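Side-chain contacts in periplasmic binding protein (Veillonella parvula, PDB 4OVK), which probably captures a solute on the outer side of the cytoplasmic membrane and hands it to an ABC transporter for uptake: residues A165-K170 and I202-G207; R267-P272 and G293-P298; K64-S69 and D77-N82; V37-T42 and P60-S65. One frame throughout, in Å; residues are numbered along the deposited sequence. Where two conformers were deposited one is given.

Interaction 1. Residues A165-K170 and I202-G207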
loop_
_atom_site.group_PDB
_atom_site.type_symbol
_atom_site.label_atom_id
_atom_site.label_comp_id
_atom_site.label_asym_id
_atom_site.label_seq_id
_atom_site.Cartn_x
_atom_site.Cartn_y
_atom_site.Cartn_z
ATOM N N ALA A 165 0.047 -2.492 18.027
ATOM C CA ALA A 165 -0.268 -2.676 19.446
ATOM C C ALA A 165 -1.608 -2.040 19.794
ATOM O O ALA A 165 -2.376 -2.615 20.553
ATOM C CB ALA A 165 0.827 -2.096 20.329
ATOM N N TYR A 166 -1.881 -0.856 19.246
ATOM C CA TYR A 166 -3.176 -0.187 19.476
ATOM C C TYR A 166 -4.349 -1.054 19.008
ATOM O O TYR A 166 -5.304 -1.271 19.745
ATOM C CB TYR A 166 -3.196 1.182 18.797
ATOM C CG TYR A 166 -4.559 1.836 18.712
ATOM C CD1 TYR A 166 -5.062 2.584 19.770
ATOM C CD2 TYR A 166 -5.346 1.699 17.575
ATOM C CE1 TYR A 166 -6.308 3.185 19.695
ATOM C CE2 TYR A 166 -6.592 2.292 17.488
ATOM C CZ TYR A 166 -7.071 3.029 18.567
ATOM O OH TYR A 166 -8.303 3.624 18.515
ATOM N N PHE A 167 -4.269 -1.570 17.791
ATOM C CA PHE A 167 -5.337 -2.430 17.275
ATOM C C PHE A 167 -5.427 -3.779 18.009
ATOM O O PHE A 167 -6.521 -4.294 18.203
ATOM C CB PHE A 167 -5.233 -2.597 15.752
ATOM C CG PHE A 167 -5.716 -1.389 14.993
ATOM C CD1 PHE A 167 -7.072 -1.184 14.792
ATOM C CD2 PHE A 167 -4.825 -0.435 14.526
ATOM C CE1 PHE A 167 -7.534 -0.064 14.124
ATOM C CE2 PHE A 167 -5.278 0.693 13.860
ATOM C CZ PHE A 167 -6.634 0.880 13.661
ATOM N N LYS A 168 -4.301 -4.341 18.450
ATOM C CA LYS A 168 -4.375 -5.583 19.232
ATOM C C LYS A 168 -5.079 -5.327 20.553
ATOM O O LYS A 168 -5.838 -6.174 21.029
ATOM C CB LYS A 168 -2.996 -6.197 19.508
ATOM C CG LYS A 168 -2.229 -6.632 18.266
ATOM C CD LYS A 168 -2.823 -7.860 17.595
ATOM C CE LYS A 168 -2.284 -9.145 18.192
ATOM N NZ LYS A 168 -3.001 -10.346 17.678
ATOM N N GLN A 169 -4.837 -4.158 21.145
ATOM C CA GLN A 169 -5.361 -3.878 22.477
ATOM C C GLN A 169 -6.855 -3.617 22.354
ATOM O O GLN A 169 -7.621 -4.100 23.147
ATOM C CB GLN A 169 -4.645 -2.686 23.117
ATOM C CG GLN A 169 -4.885 -2.522 24.615
ATOM C CD GLN A 169 -6.195 -1.818 24.945
ATOM O OE1 GLN A 169 -6.667 -0.953 24.195
ATOM N NE2 GLN A 169 -6.786 -2.187 26.074
ATOM N N LYS A 170 -7.264 -2.872 21.333
ATOM C CA LYS A 170 -8.692 -2.662 21.100
ATOM C C LYS A 170 -9.414 -3.991 20.869
ATOM O O LYS A 170 -10.566 -4.154 21.269
ATOM C CB LYS A 170 -8.925 -1.709 19.929
ATOM C CG LYS A 170 -8.518 -0.274 20.214
ATOM C CD LYS A 170 -9.432 0.397 21.225
ATOM C CE LYS A 170 -8.999 1.835 21.468
ATOM N NZ LYS A 170 -9.941 2.539 22.372
ATOM N N ILE A 202 -9.958 -6.373 7.620
ATOM C CA ILE A 202 -11.380 -6.349 8.005
ATOM C C ILE A 202 -11.580 -6.967 9.402
ATOM O O ILE A 202 -12.280 -6.399 10.266
ATOM C CB ILE A 202 -12.263 -7.041 6.937
ATOM C CG1 ILE A 202 -12.401 -6.130 5.711
ATOM C CG2 ILE A 202 -13.649 -7.375 7.491
ATOM C CD1 ILE A 202 -13.008 -6.795 4.490
ATOM N N THR A 203 -10.935 -8.111 9.632
ATOM C CA THR A 203 -11.056 -8.807 10.914
ATOM C C THR A 203 -10.462 -7.958 12.040
ATOM O O THR A 203 -11.077 -7.813 13.088
ATOM C CB THR A 203 -10.358 -10.181 10.877
ATOM O OG1 THR A 203 -11.045 -11.042 9.958
ATOM C CG2 THR A 203 -10.347 -10.833 12.261
HETATM N N MSE A 204 -9.278 -7.379 11.815
HETATM C CA MSE A 204 -8.603 -6.626 12.865
HETATM C C MSE A 204 -9.391 -5.389 13.243
HETATM O O MSE A 204 -9.297 -4.924 14.372
HETATM C CB MSE A 204 -7.186 -6.260 12.435
HETATM C CG MSE A 204 -6.398 -5.508 13.510
HETATM SE SE MSE A 204 -6.052 -6.616 15.119
HETATM C CE MSE A 204 -4.758 -7.903 14.362
ATOM N N THR A 205 -10.177 -4.848 12.314
ATOM C CA THR A 205 -10.964 -3.640 12.589
ATOM C C THR A 205 -12.429 -3.933 12.946
ATOM O O THR A 205 -13.264 -3.024 12.975
ATOM C CB THR A 205 -10.852 -2.638 11.420
ATOM O OG1 THR A 205 -11.303 -3.247 10.204
ATOM C CG2 THR A 205 -9.387 -2.184 11.256
ATOM N N GLY A 206 -12.730 -5.194 13.251
ATOM C CA GLY A 206 -14.020 -5.563 13.837
ATOM C C GLY A 206 -15.150 -5.838 12.864
ATOM O O GLY A 206 -16.332 -5.716 13.219
ATOM N N GLY A 207 -14.799 -6.240 11.643
ATOM C CA GLY A 207 -15.800 -6.628 10.661
ATOM C C GLY A 207 -15.813 -8.124 10.442
ATOM O O GLY A 207 -14.850 -8.833 10.793
HETATM O O HOH W 1 -8.939 -4.108 16.995
#
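F167 and M204 meet where the C-terminal end of helix 150-170 comes up against the end of helix 197-204, which a Schellman motif closes: G206, with positive phi, lets G207 N bond to I202 O and G206 N to T203 O. Two helix ends can meet through side-chain packing with no direct hydrogen bond, and here M204, a selenomethionine, does most of the work. Its CG stands anti to its own backbone N (chi1 -178°) and reaches straight across to F167 CB at 3.9 Å. Bends at chi2 and chi3 then fold the chain, so that SE passes alongside the F167 carbonyl, 3.9 Å from F167 O. The methyl CE ends against K168 CD at 3.8 Å, the two side chains lying at about a right angle; K168 leaves its helix pointing away from M204, yet the bend at chi2 leaves CD within touch of the methyl. On the other flank the F167 ring slants past T205, with CE1 4.0 Å from T205 CG2, while the hydroxyl of T205 is taken up by M201 O. The ring is further enclosed by M289 of helix 285-296 and by F301. Between the two backbones a single water donates both its hydrogens, to F167 O at 2.7 Å and to M204 O at 2.8 Å.

Interaction 2. Residues R267-P272 and G293-P298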
loop_
_atom_site.group_PDB
_atom_site.type_symbol
_atom_site.label_atom_id
_atom_site.label_comp_id
_atom_site.label_asym_id
_atom_site.label_seq_id
_atom_site.Cartn_x
_atom_site.Cartn_y
_atom_site.Cartn_z
ATOM N N ARG A 267 -23.609 2.771 2.255
ATOM C CA ARG A 267 -22.366 2.420 2.928
ATOM C C ARG A 267 -21.423 1.716 1.938
ATOM O O ARG A 267 -20.849 0.648 2.230
ATOM C CB ARG A 267 -22.681 1.553 4.152
ATOM C CG ARG A 267 -23.532 2.283 5.204
ATOM C CD ARG A 267 -23.123 1.899 6.612
ATOM N NE ARG A 267 -21.834 2.493 6.959
ATOM C CZ ARG A 267 -21.089 2.154 8.012
ATOM N NH1 ARG A 267 -19.924 2.764 8.216
ATOM N NH2 ARG A 267 -21.488 1.204 8.850
ATOM N N VAL A 268 -21.284 2.334 0.762
ATOM C CA VAL A 268 -20.319 1.932 -0.275
ATOM C C VAL A 268 -19.246 3.003 -0.346
ATOM O O VAL A 268 -19.529 4.180 -0.627
ATOM C CB VAL A 268 -20.965 1.803 -1.667
ATOM C CG1 VAL A 268 -19.955 1.288 -2.695
ATOM C CG2 VAL A 268 -22.191 0.906 -1.629
ATOM N N TYR A 269 -18.010 2.598 -0.089
ATOM C CA TYR A 269 -16.907 3.536 0.096
ATOM C C TYR A 269 -15.712 3.191 -0.778
ATOM O O TYR A 269 -15.259 2.045 -0.775
ATOM C CB TYR A 269 -16.441 3.492 1.536
ATOM C CG TYR A 269 -17.525 3.775 2.557
ATOM C CD1 TYR A 269 -18.010 5.057 2.739
ATOM C CD2 TYR A 269 -18.058 2.752 3.336
ATOM C CE1 TYR A 269 -18.999 5.316 3.691
ATOM C CE2 TYR A 269 -19.024 3.000 4.284
ATOM C CZ TYR A 269 -19.501 4.286 4.455
ATOM O OH TYR A 269 -20.478 4.532 5.410
ATOM N N LYS A 270 -15.185 4.189 -1.485
ATOM C CA LYS A 270 -13.905 4.042 -2.191
ATOM C C LYS A 270 -12.708 4.114 -1.233
ATOM O O LYS A 270 -12.551 5.077 -0.462
ATOM C CB LYS A 270 -13.779 5.125 -3.254
ATOM C CG LYS A 270 -12.547 5.051 -4.151
ATOM C CD LYS A 270 -12.638 3.910 -5.139
ATOM C CE LYS A 270 -11.764 4.159 -6.351
ATOM N NZ LYS A 270 -11.747 3.001 -7.271
ATOM N N ALA A 271 -11.843 3.109 -1.287
ATOM C CA ALA A 271 -10.671 3.099 -0.419
ATOM C C ALA A 271 -9.791 4.320 -0.681
ATOM O O ALA A 271 -9.601 4.718 -1.834
ATOM C CB ALA A 271 -9.855 1.840 -0.629
ATOM N N PRO A 272 -9.233 4.903 0.379
ATOM C CA PRO A 272 -8.286 5.998 0.181
ATOM C C PRO A 272 -6.997 5.573 -0.518
ATOM O O PRO A 272 -6.666 4.372 -0.596
ATOM C CB PRO A 272 -7.967 6.456 1.602
ATOM C CG PRO A 272 -9.041 5.902 2.442
ATOM C CD PRO A 272 -9.431 4.612 1.807
ATOM N N GLY A 293 -11.249 1.268 10.667
ATOM C CA GLY A 293 -11.764 1.183 12.046
ATOM C C GLY A 293 -12.936 2.117 12.291
ATOM O O GLY A 293 -13.960 1.738 12.895
ATOM N N GLN A 294 -12.802 3.345 11.823
ATOM C CA GLN A 294 -13.875 4.307 12.022
ATOM C C GLN A 294 -15.102 4.073 11.132
ATOM O O GLN A 294 -16.179 4.529 11.471
ATOM C CB GLN A 294 -13.365 5.738 11.941
ATOM C CG GLN A 294 -12.585 6.074 13.193
ATOM C CD GLN A 294 -12.183 7.520 13.314
ATOM O OE1 GLN A 294 -12.032 8.234 12.317
ATOM N NE2 GLN A 294 -11.977 7.959 14.559
ATOM N N LEU A 295 -14.941 3.366 10.014
ATOM C CA LEU A 295 -16.089 2.936 9.221
ATOM C C LEU A 295 -16.808 1.782 9.898
ATOM O O LEU A 295 -18.017 1.761 9.958
ATOM C CB LEU A 295 -15.678 2.478 7.819
ATOM C CG LEU A 295 -15.199 3.528 6.825
ATOM C CD1 LEU A 295 -14.855 2.840 5.506
ATOM C CD2 LEU A 295 -16.244 4.608 6.646
ATOM N N ILE A 296 -16.048 0.819 10.409
ATOM C CA ILE A 296 -16.624 -0.464 10.815
ATOM C C ILE A 296 -17.074 -0.464 12.289
ATOM O O ILE A 296 -18.197 -0.896 12.594
ATOM C CB ILE A 296 -15.641 -1.611 10.505
ATOM C CG1 ILE A 296 -15.354 -1.637 8.991
ATOM C CG2 ILE A 296 -16.204 -2.938 11.002
ATOM C CD1 ILE A 296 -14.233 -2.559 8.554
ATOM N N GLN A 297 -16.215 0.023 13.188
ATOM C CA GLN A 297 -16.519 0.087 14.622
ATOM C C GLN A 297 -16.190 1.463 15.192
ATOM O O GLN A 297 -15.277 1.595 16.005
ATOM C CB GLN A 297 -15.723 -0.968 15.397
ATOM C CG GLN A 297 -16.024 -2.400 15.005
ATOM C CD GLN A 297 -17.385 -2.895 15.467
ATOM O OE1 GLN A 297 -18.126 -2.217 16.197
ATOM N NE2 GLN A 297 -17.709 -4.108 15.062
ATOM N N PRO A 298 -16.931 2.497 14.775
ATOM C CA PRO A 298 -16.617 3.848 15.231
ATOM C C PRO A 298 -16.687 4.052 16.750
ATOM O O PRO A 298 -15.974 4.907 17.274
ATOM C CB PRO A 298 -17.672 4.715 14.520
ATOM C CG PRO A 298 -18.782 3.785 14.204
ATOM C CD PRO A 298 -18.118 2.475 13.903
HETATM O O HOH W 2 -20.388 0.113 11.315
#
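R267 reaches over to the carbonyl of L295 and shows how one arginine can tie a strand to the last turn of a helix. From CB the chain bends at chi2 and again at chi3 (72°), which turns the flat end toward the helix. NE comes first: it donates to Y269 OH at 2.9 Å, almost in the guanidinium plane, and thereby holds the plane's rotation. NH1 gives a hydrogen to L295 O at 2.8 Å (N-H...O 159°), approaching tilted from the carbonyl plane. NH2 donates to a water at 2.9 Å, and that water gives its own hydrogens to L295 O and to I296 O. The positive group thus sits at the carbonyl end of helix 285-296, where the helix dipole would probably favour it. Beneath the polar layer L295 lies on the Y269 ring: CD2 stands 3.9 Å from the ring centroid and 10° off the normal, a CH-pi contact, while CD1 rests 3.9 Å from Y269 CD2. A leucine at R267 would probably leave Y269 OH without the NE donor and L295 O with the water alone of the two donors described. Strand 268-270 is the edge of a four-stranded parallel sheet, bonded to strand 233-236, and helix 285-296 packing against it is part of the alpha/beta layering characteristic of a lobe in periplasmic binding proteins.

Interaction 3. Residues K64-S69 and D77-N82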
loop_
_atom_site.group_PDB
_atom_site.type_symbol
_atom_site.label_atom_id
_atom_site.label_comp_id
_atom_site.label_asym_id
_atom_site.label_seq_id
_atom_site.Cartn_x
_atom_site.Cartn_y
_atom_site.Cartn_z
ATOM N N LYS A 64 3.390 4.833 -13.233
ATOM C CA LYS A 64 1.956 4.975 -13.475
ATOM C C LYS A 64 1.238 5.417 -12.190
ATOM O O LYS A 64 0.506 6.410 -12.184
ATOM C CB LYS A 64 1.366 3.665 -13.976
ATOM C CG LYS A 64 -0.088 3.775 -14.410
ATOM C CD LYS A 64 -0.744 2.410 -14.531
ATOM C CE LYS A 64 0.158 1.418 -15.233
ATOM N NZ LYS A 64 -0.343 0.017 -15.145
ATOM N N SER A 65 1.448 4.670 -11.108
ATOM C CA SER A 65 0.831 4.990 -9.804
ATOM C C SER A 65 1.219 6.385 -9.304
ATOM O O SER A 65 0.370 7.130 -8.813
ATOM C CB SER A 65 1.178 3.928 -8.761
ATOM O OG SER A 65 0.658 4.280 -7.484
ATOM N N TYR A 66 2.504 6.722 -9.420
ATOM C CA TYR A 66 3.003 8.053 -9.075
ATOM C C TYR A 66 2.199 9.183 -9.750
ATOM O O TYR A 66 1.836 10.163 -9.087
ATOM C CB TYR A 66 4.495 8.127 -9.422
ATOM C CG TYR A 66 5.087 9.492 -9.586
ATOM C CD1 TYR A 66 5.607 10.183 -8.495
ATOM C CD2 TYR A 66 5.158 10.089 -10.841
ATOM C CE1 TYR A 66 6.183 11.438 -8.652
ATOM C CE2 TYR A 66 5.733 11.331 -11.010
ATOM C CZ TYR A 66 6.242 12.009 -9.920
ATOM O OH TYR A 66 6.821 13.240 -10.130
ATOM N N GLU A 67 1.915 9.031 -11.048
ATOM C CA GLU A 67 1.246 10.061 -11.811
ATOM C C GLU A 67 -0.172 10.273 -11.284
ATOM O O GLU A 67 -0.709 11.370 -11.397
ATOM C CB GLU A 67 1.181 9.719 -13.310
ATOM C CG GLU A 67 2.518 9.617 -14.041
ATOM C CD GLU A 67 3.310 10.909 -14.118
ATOM O OE1 GLU A 67 2.773 12.000 -13.837
ATOM O OE2 GLU A 67 4.497 10.830 -14.484
ATOM N N ALA A 68 -0.761 9.225 -10.712
ATOM C CA ALA A 68 -2.168 9.246 -10.272
ATOM C C ALA A 68 -2.367 9.628 -8.806
ATOM O O ALA A 68 -3.504 9.686 -8.330
ATOM C CB ALA A 68 -2.789 7.879 -10.505
ATOM N N SER A 69 -1.288 9.874 -8.081
ATOM C CA SER A 69 -1.397 10.091 -6.649
ATOM C C SER A 69 -0.719 11.369 -6.199
ATOM O O SER A 69 -0.039 12.047 -6.977
ATOM C CB SER A 69 -0.799 8.897 -5.900
ATOM O OG SER A 69 0.612 8.920 -5.974
ATOM N N ASP A 77 10.355 15.763 -8.992
ATOM C CA ASP A 77 11.546 15.355 -9.759
ATOM C C ASP A 77 11.476 13.920 -10.320
ATOM O O ASP A 77 12.145 13.617 -11.309
ATOM C CB ASP A 77 12.819 15.506 -8.922
ATOM C CG ASP A 77 13.098 16.940 -8.509
ATOM O OD1 ASP A 77 12.417 17.878 -8.988
ATOM O OD2 ASP A 77 14.006 17.118 -7.677
ATOM N N LEU A 78 10.674 13.042 -9.712
ATOM C CA LEU A 78 10.542 11.654 -10.204
ATOM C C LEU A 78 9.951 11.572 -11.599
ATOM O O LEU A 78 10.105 10.552 -12.269
ATOM C CB LEU A 78 9.684 10.784 -9.274
ATOM C CG LEU A 78 10.282 10.146 -8.045
ATOM C CD1 LEU A 78 9.247 9.300 -7.315
ATOM C CD2 LEU A 78 11.486 9.297 -8.396
ATOM N N GLU A 79 9.272 12.627 -12.044
ATOM C CA GLU A 79 8.790 12.685 -13.420
ATOM C C GLU A 79 9.875 12.311 -14.432
ATOM O O GLU A 79 9.589 11.702 -15.459
ATOM C CB GLU A 79 8.262 14.084 -13.751
ATOM C CG GLU A 79 7.658 14.198 -15.140
ATOM C CD GLU A 79 6.491 13.252 -15.333
ATOM O OE1 GLU A 79 5.742 13.038 -14.365
ATOM O OE2 GLU A 79 6.320 12.716 -16.443
ATOM N N ASN A 80 11.117 12.690 -14.150
ATOM C CA ASN A 80 12.199 12.499 -15.112
ATOM C C ASN A 80 13.077 11.296 -14.827
ATOM O O ASN A 80 14.121 11.141 -15.451
ATOM C CB ASN A 80 13.072 13.741 -15.145
ATOM C CG ASN A 80 12.267 14.977 -15.403
ATOM O OD1 ASN A 80 11.521 15.044 -16.374
ATOM N ND2 ASN A 80 12.378 15.950 -14.513
ATOM N N VAL A 81 12.662 10.443 -13.904
ATOM C CA VAL A 81 13.447 9.247 -13.561
ATOM C C VAL A 81 13.249 8.162 -14.622
ATOM O O VAL A 81 12.179 8.043 -15.225
ATOM C CB VAL A 81 13.006 8.692 -12.182
ATOM C CG1 VAL A 81 11.630 8.038 -12.275
ATOM C CG2 VAL A 81 13.978 7.688 -11.635
ATOM N N ASN A 82 14.267 7.345 -14.805
ATOM C CA ASN A 82 14.167 6.166 -15.657
ATOM C C ASN A 82 13.136 5.178 -15.140
ATOM O O ASN A 82 13.153 4.834 -13.963
ATOM C CB ASN A 82 15.517 5.465 -15.674
ATOM C CG ASN A 82 15.522 4.233 -16.557
ATOM O OD1 ASN A 82 14.908 3.210 -16.251
ATOM N ND2 ASN A 82 16.232 4.323 -17.647
#
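E79 OE1 has two close partners: E67 OE2, only 2.5 Å away, and the ammonium group of K72, a residue outside both segments. K72 makes a salt bridge to E79 OE1 and another to E67 OE1, so one cation joins both acids. The two glutamate side chains cross at about a right angle, and their carboxylate planes are 59° apart. Each glutamate bends at chi2, E79 after starting with CG anti to its backbone N (chi1 -176°), which brings the two groups together between the end of helix 60-67 and the 3-10 segment 77-79.

Beside this acid pair stands the Y66 ring, with E67 OE2 and E79 OE1 both at its edge, near the ring plane; E79 OE1 is 3.8 Å from Y66 CE2. Away from the acids, the ring meets L78, whose CB packs 3.6 Å from Y66 CE1 and whose CD1 lies 3.9 Å from Y66 CD1. The tyrosine hydroxyl continues past this apolar patch to bond A75 O, and F71 packs edge-to-face with the ring. Helix 60-67, the short helix 71-74 and the turn at 77-79 are thereby gathered round one aromatic group. Two carboxylate oxygens at such a separation imply that one acid probably holds a proton and donates it to the other, and K72 would offset the charge that remains; the contact is thus likely to be sensitive to pH.

Interaction 4. Residues V37-T42 and P60-S65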
loop_
_atom_site.group_PDB
_atom_site.type_symbol
_atom_site.label_atom_id
_atom_site.label_comp_id
_atom_site.label_asym_id
_atom_site.label_seq_id
_atom_site.Cartn_x
_atom_site.Cartn_y
_atom_site.Cartn_z
ATOM N N VAL A 37 13.151 -2.283 -8.285
ATOM C CA VAL A 37 12.329 -3.187 -9.080
ATOM C C VAL A 37 10.897 -3.351 -8.528
ATOM O O VAL A 37 9.933 -3.220 -9.290
ATOM C CB VAL A 37 13.034 -4.554 -9.254
ATOM C CG1 VAL A 37 12.076 -5.625 -9.787
ATOM C CG2 VAL A 37 14.243 -4.380 -10.159
ATOM N N PRO A 38 10.740 -3.633 -7.218
ATOM C CA PRO A 38 9.376 -3.865 -6.691
ATOM C C PRO A 38 8.508 -2.613 -6.777
ATOM O O PRO A 38 8.980 -1.520 -6.497
ATOM C CB PRO A 38 9.626 -4.250 -5.231
ATOM C CG PRO A 38 11.017 -4.792 -5.218
ATOM C CD PRO A 38 11.762 -3.971 -6.217
ATOM N N ILE A 39 7.248 -2.778 -7.153
ATOM C CA ILE A 39 6.404 -1.625 -7.482
ATOM C C ILE A 39 6.143 -0.703 -6.278
ATOM O O ILE A 39 6.345 0.504 -6.382
ATOM C CB ILE A 39 5.093 -2.051 -8.170
ATOM C CG1 ILE A 39 5.395 -2.712 -9.527
ATOM C CG2 ILE A 39 4.182 -0.842 -8.361
ATOM C CD1 ILE A 39 4.227 -3.474 -10.112
ATOM N N PRO A 40 5.702 -1.254 -5.135
ATOM C CA PRO A 40 5.409 -0.356 -3.997
ATOM C C PRO A 40 6.636 0.259 -3.313
ATOM O O PRO A 40 6.515 1.213 -2.521
ATOM C CB PRO A 40 4.673 -1.266 -2.998
ATOM C CG PRO A 40 4.911 -2.655 -3.438
ATOM C CD PRO A 40 5.326 -2.658 -4.872
ATOM N N TRP A 41 7.806 -0.301 -3.586
ATOM C CA TRP A 41 9.012 0.091 -2.865
ATOM C C TRP A 41 9.607 1.423 -3.305
ATOM O O TRP A 41 10.480 1.947 -2.617
ATOM C CB TRP A 41 10.032 -1.078 -2.834
ATOM C CG TRP A 41 9.527 -2.095 -1.850
ATOM C CD1 TRP A 41 8.559 -3.044 -2.067
ATOM C CD2 TRP A 41 9.862 -2.178 -0.459
ATOM N NE1 TRP A 41 8.312 -3.736 -0.904
ATOM C CE2 TRP A 41 9.099 -3.224 0.096
ATOM C CE3 TRP A 41 10.763 -1.492 0.364
ATOM C CZ2 TRP A 41 9.193 -3.591 1.440
ATOM C CZ3 TRP A 41 10.850 -1.855 1.710
ATOM C CH2 TRP A 41 10.060 -2.889 2.231
ATOM N N THR A 42 9.135 1.993 -4.419
ATOM C CA THR A 42 9.561 3.344 -4.796
ATOM C C THR A 42 9.032 4.325 -3.757
ATOM O O THR A 42 9.773 5.125 -3.201
ATOM C CB THR A 42 9.140 3.712 -6.227
ATOM O OG1 THR A 42 9.971 3.005 -7.147
ATOM C CG2 THR A 42 9.297 5.207 -6.493
ATOM N N PRO A 60 7.901 0.703 -14.213
ATOM C CA PRO A 60 6.975 1.545 -14.967
ATOM C C PRO A 60 5.581 1.652 -14.333
ATOM O O PRO A 60 4.926 2.690 -14.454
ATOM C CB PRO A 60 6.904 0.851 -16.335
ATOM C CG PRO A 60 7.375 -0.551 -16.103
ATOM C CD PRO A 60 8.437 -0.393 -15.054
ATOM N N SER A 61 5.139 0.592 -13.670
ATOM C CA SER A 61 3.874 0.621 -12.901
ATOM C C SER A 61 3.939 1.493 -11.646
ATOM O O SER A 61 2.929 2.068 -11.239
ATOM C CB SER A 61 3.425 -0.800 -12.562
ATOM O OG SER A 61 3.226 -1.531 -13.769
ATOM N N ALA A 62 5.123 1.613 -11.044
ATOM C CA ALA A 62 5.350 2.591 -9.994
ATOM C C ALA A 62 5.215 4.021 -10.545
ATOM O O ALA A 62 4.654 4.897 -9.870
ATOM C CB ALA A 62 6.704 2.378 -9.312
ATOM N N LYS A 63 5.706 4.251 -11.767
ATOM C CA LYS A 63 5.563 5.551 -12.419
ATOM C C LYS A 63 4.083 5.818 -12.675
ATOM O O LYS A 63 3.573 6.884 -12.345
ATOM C CB LYS A 63 6.343 5.596 -13.740
ATOM C CG LYS A 63 6.466 6.985 -14.347
ATOM C CD LYS A 63 7.458 7.841 -13.568
ATOM C CE LYS A 63 7.528 9.267 -14.096
ATOM N NZ LYS A 63 7.877 9.338 -15.532
ATOM N N LYS A 64 3.390 4.833 -13.233
ATOM C CA LYS A 64 1.956 4.975 -13.475
ATOM C C LYS A 64 1.238 5.417 -12.190
ATOM O O LYS A 64 0.506 6.410 -12.184
ATOM C CB LYS A 64 1.366 3.665 -13.976
ATOM C CG LYS A 64 -0.088 3.775 -14.410
ATOM C CD LYS A 64 -0.744 2.410 -14.531
ATOM C CE LYS A 64 0.158 1.418 -15.233
ATOM N NZ LYS A 64 -0.343 0.017 -15.145
ATOM N N SER A 65 1.448 4.670 -11.108
ATOM C CA SER A 65 0.831 4.990 -9.804
ATOM C C SER A 65 1.219 6.385 -9.304
ATOM O O SER A 65 0.370 7.130 -8.813
ATOM C CB SER A 65 1.178 3.928 -8.761
ATOM O OG SER A 65 0.658 4.280 -7.484
#
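I39 and A62 come together without any aromatic ring, and the flat groups of this contact are peptide units. I39 CG2 lies over one face of the S61-A62 peptide, 3.8 Å from A62 N, while A62 CB lies against the I39 carbonyl oxygen, 3.5 Å from I39 O and well off the line of the C=O bond. Such contacts show how a small residue allows two backbones to close up: the CA atoms of I39 and A62 are only 5.0 Å apart, with nothing larger than a methyl on the A62 side, set beneath I39 O and T42 OG1.

The isoleucine meets this surface with both branches. CG2 stands anti to the backbone N of I39 and lies along the A62 backbone, whereas CG1 is anti to the carbonyl carbon (chi1 -64°) and carries CD1 outward to S61 CB at 3.7 Å. T42, three residues on, reaches the A62 methyl from another direction, its OG1 4.0 Å from A62 CB. No hydrogen bond crosses between the segments; S61 OG has its own weak bond to N88 OD1. An alanine in place of I39 is likely to leave S61 CB without its apolar cover and open a gap beside A62 N.

Y276, which follows the second sheet in the chain, touches both I39 and S65. Strand 34-36, helix 41-49 and strand 55-57 form a beta-alpha-beta crossover in one parallel sheet, with T42 resting on I36 and I58, and helix 60-67 leaves that unit just after strand 55-57 to pack against the turn leading into helix 41-49.

Overall arrangement
The four contacts fall into two pairs, one in each lobe. Interactions 3 and 4 share helix 60-67, centres about 9 Å apart, and K63 NZ probably bonds E79 O at 2.9 Å. Interactions 1 and 2, centres about 14 Å apart, are joined where Q297 NE2 probably bonds G206 O at 2.8 Å, with I296 packing on T205. The nearest atoms of interactions 2 and 4 are about 10 Å apart, across the region where the solute cleft of this family is expected. Interactions 1 and 3, centres about 34 Å apart, lie on opposite sides of the chain's centre; a triethylene glycol, probably from the crystallisation liquor, lies about 6 Å from the F167 side chain.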